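Local coordinates for protein toll (Drosophila melanogaster, PDB 4LXR) that serves as the receptor for cleaved spaetzle C-106 and activates the Toll signaling pathway in dorsal-ventral patterning and innate immunity, at residues A[80-88]-A[103-111]. Residues are numbered along the deposited sequence; the frame is centred on the assembly and turned at random.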
loop_
_atom_site.group_PDB
_atom_site.type_symbol
_atom_site.label_atom_id
_atom_site.label_comp_id
_atom_site.label_asym_id
_atom_site.label_seq_id
_atom_site.Cartn_x
_atom_site.Cartn_y
_atom_site.Cartn_z
ATOM N N CYS A 80 17.415 9.093 37.478
ATOM C CA CYS A 80 18.328 9.609 38.496
ATOM C C CYS A 80 17.671 9.594 39.865
ATOM O O CYS A 80 16.443 9.596 39.969
ATOM C CB CYS A 80 18.809 11.025 38.132
ATOM S SG CYS A 80 19.666 11.082 36.491
ATOM N N MET A 81 18.489 9.556 40.913
ATOM C CA MET A 81 17.969 9.626 42.275
ATOM C C MET A 81 17.852 11.069 42.691
ATOM O O MET A 81 18.699 11.897 42.330
ATOM C CB MET A 81 18.888 8.874 43.249
ATOM C CG MET A 81 19.018 7.414 42.868
ATOM S SD MET A 81 20.084 6.482 43.941
ATOM C CE MET A 81 19.126 6.493 45.459
ATOM N N LEU A 82 16.792 11.378 43.432
ATOM C CA LEU A 82 16.680 12.685 44.059
ATOM C C LEU A 82 17.852 12.843 45.018
ATOM O O LEU A 82 18.130 11.955 45.838
ATOM C CB LEU A 82 15.331 12.847 44.764
ATOM C CG LEU A 82 14.191 12.922 43.743
ATOM C CD1 LEU A 82 12.808 12.767 44.417
ATOM C CD2 LEU A 82 14.287 14.222 42.941
ATOM N N PRO A 83 18.552 13.980 44.913
ATOM C CA PRO A 83 19.859 14.158 45.549
ATOM C C PRO A 83 19.800 14.519 47.038
ATOM O O PRO A 83 20.472 15.458 47.468
ATOM C CB PRO A 83 20.470 15.302 44.738
ATOM C CG PRO A 83 19.315 16.088 44.280
ATOM C CD PRO A 83 18.204 15.112 44.038
ATOM N N GLY A 84 19.019 13.780 47.815
ATOM C CA GLY A 84 18.922 14.029 49.248
ATOM C C GLY A 84 18.430 15.427 49.625
ATOM O O GLY A 84 17.467 15.945 49.058
ATOM N N HIS A 85 19.102 16.043 50.588
ATOM C CA HIS A 85 18.754 17.385 51.034
ATOM C C HIS A 85 19.550 18.440 50.274
ATOM O O HIS A 85 19.888 19.486 50.815
ATOM C CB HIS A 85 19.001 17.498 52.535
ATOM C CG HIS A 85 18.184 16.539 53.340
ATOM N ND1 HIS A 85 16.850 16.300 53.077
ATOM C CD2 HIS A 85 18.512 15.740 54.382
ATOM C CE1 HIS A 85 16.388 15.408 53.935
ATOM N NE2 HIS A 85 17.377 15.052 54.738
ATOM N N THR A 86 19.838 18.137 49.012
ATOM C CA THR A 86 20.608 18.993 48.128
ATOM C C THR A 86 19.730 19.423 46.939
ATOM O O THR A 86 19.000 18.614 46.388
ATOM C CB THR A 86 21.829 18.203 47.607
ATOM O OG1 THR A 86 22.729 17.955 48.694
ATOM C CG2 THR A 86 22.546 18.943 46.486
ATOM N N PRO A 87 19.787 20.702 46.550
ATOM C CA PRO A 87 19.015 21.130 45.371
ATOM C C PRO A 87 19.525 20.467 44.065
ATOM O O PRO A 87 20.726 20.206 43.935
ATOM C CB PRO A 87 19.244 22.641 45.329
ATOM C CG PRO A 87 19.531 23.019 46.860
ATOM C CD PRO A 87 20.328 21.831 47.346
ATOM N N ILE A 88 18.620 20.203 43.121
ATOM C CA ILE A 88 19.003 19.649 41.815
ATOM C C ILE A 88 19.898 20.675 41.135
ATOM O O ILE A 88 20.797 20.309 40.378
ATOM C CB ILE A 88 17.768 19.275 40.951
ATOM C CG1 ILE A 88 17.029 18.090 41.579
ATOM C CG2 ILE A 88 18.155 18.890 39.482
ATOM C CD1 ILE A 88 15.594 17.890 41.069
ATOM N N LEU A 103 13.243 21.892 32.822
ATOM C CA LEU A 103 13.803 20.761 33.563
ATOM C C LEU A 103 12.804 19.619 33.517
ATOM O O LEU A 103 11.636 19.786 33.910
ATOM C CB LEU A 103 14.087 21.120 35.031
ATOM C CG LEU A 103 14.567 19.944 35.915
ATOM C CD1 LEU A 103 15.905 19.341 35.425
ATOM C CD2 LEU A 103 14.668 20.343 37.424
ATOM N N ILE A 104 13.268 18.467 33.034
ATOM C CA ILE A 104 12.505 17.218 33.021
ATOM C C ILE A 104 13.208 16.248 33.973
ATOM O O ILE A 104 14.431 16.099 33.938
ATOM C CB ILE A 104 12.451 16.642 31.601
ATOM C CG1 ILE A 104 11.555 17.529 30.723
ATOM C CG2 ILE A 104 11.996 15.172 31.594
ATOM C CD1 ILE A 104 11.926 17.505 29.297
ATOM N N PHE A 105 12.454 15.638 34.874
ATOM C CA PHE A 105 13.032 14.692 35.820
ATOM C C PHE A 105 12.134 13.476 35.817
ATOM O O PHE A 105 11.071 13.472 36.441
ATOM C CB PHE A 105 13.146 15.291 37.233
ATOM C CG PHE A 105 14.060 14.509 38.160
ATOM C CD1 PHE A 105 13.610 13.346 38.799
ATOM C CD2 PHE A 105 15.357 14.938 38.396
ATOM C CE1 PHE A 105 14.440 12.642 39.653
ATOM C CE2 PHE A 105 16.217 14.227 39.241
ATOM C CZ PHE A 105 15.761 13.078 39.869
ATOM N N GLU A 106 12.569 12.449 35.092
ATOM C CA GLU A 106 11.806 11.224 34.905
ATOM C C GLU A 106 12.579 10.057 35.497
ATOM O O GLU A 106 13.629 9.686 34.973
ATOM C CB GLU A 106 11.582 11.010 33.406
ATOM C CG GLU A 106 10.877 9.743 33.023
ATOM C CD GLU A 106 10.805 9.602 31.507
ATOM O OE1 GLU A 106 11.621 8.843 30.948
ATOM O OE2 GLU A 106 9.955 10.269 30.877
ATOM N N SER A 107 12.075 9.462 36.578
ATOM C CA SER A 107 12.823 8.375 37.214
ATOM C C SER A 107 11.989 7.422 38.046
ATOM O O SER A 107 11.089 7.840 38.767
ATOM C CB SER A 107 13.957 8.941 38.091
ATOM O OG SER A 107 14.555 7.893 38.850
ATOM N N ASP A 108 12.332 6.139 37.978
ATOM C CA ASP A 108 11.729 5.130 38.839
ATOM C C ASP A 108 12.688 4.703 39.941
ATOM O O ASP A 108 12.459 3.716 40.652
ATOM C CB ASP A 108 11.298 3.925 37.997
ATOM C CG ASP A 108 10.280 4.313 36.939
ATOM O OD1 ASP A 108 9.488 5.255 37.184
ATOM O OD2 ASP A 108 10.277 3.697 35.861
ATOM N N ASN A 109 13.775 5.448 40.067
ATOM C CA ASN A 109 14.742 5.226 41.134
ATOM C C ASN A 109 14.956 6.536 41.879
ATOM O O ASN A 109 15.983 7.196 41.709
ATOM C CB ASN A 109 16.062 4.687 40.556
ATOM C CG ASN A 109 17.136 4.504 41.620
ATOM O OD1 ASN A 109 16.833 4.422 42.809
ATOM N ND2 ASN A 109 18.402 4.443 41.191
ATOM N N LEU A 110 13.973 6.901 42.704
ATOM C CA LEU A 110 13.960 8.181 43.420
ATOM C C LEU A 110 14.834 8.189 44.683
ATOM O O LEU A 110 15.614 9.115 44.892
ATOM C CB LEU A 110 12.523 8.580 43.784
ATOM C CG LEU A 110 11.535 8.792 42.629
ATOM C CD1 LEU A 110 10.116 9.063 43.145
ATOM C CD2 LEU A 110 12.002 9.908 41.677
ATOM N N GLY A 111 14.695 7.164 45.517
ATOM C CA GLY A 111 15.446 7.075 46.763
ATOM C C GLY A 111 14.748 7.780 47.914
ATOM O O GLY A 111 15.077 7.529 49.066
HETATM O O HOH W 1 15.739 11.503 36.799
HETATM O O HOH W 2 17.378 9.629 46.593
#
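M81 lies across the side chain of N109. M81 CB is 3.7 Å from L110 O. M81 CG lies 3.3 Å from N109 O and also touches N109 ND2, and SD passes the same amide. The chain then bends at chi3 (68°), which brings M81 CE to G111 CA at 3.9 Å. One residue on, the backbones are joined directly. L82 N donates to L110 O at 2.9 Å, with an N-H...O angle of 137°. A water placed rather close to both oxygens probably bridges L110 O and L82 O. S107 OG donates to C80 O at 2.8 Å from above the carbonyl plane and accepts from N109 N, forming an ST turn. With alanine in place of S107, C80 O and N109 N would probably each lose this partner and the turn would be less fixed. The two segments belong to successive turns of the N-terminal part of the leucine-rich-repeat ectodomain, whose parallel strands 74-78 and 102-106 are neighbours. C80 is also tied to C52 by a disulfide. Between the two turns of the solenoid, L82 CD2 lies over one face of the F105 ring, 4.0 Å from its centroid, a CH-pi contact. L82 CD1 meets L110 CD2. I88 CD1 approaches F105 CD2 obliquely at 4.0 Å.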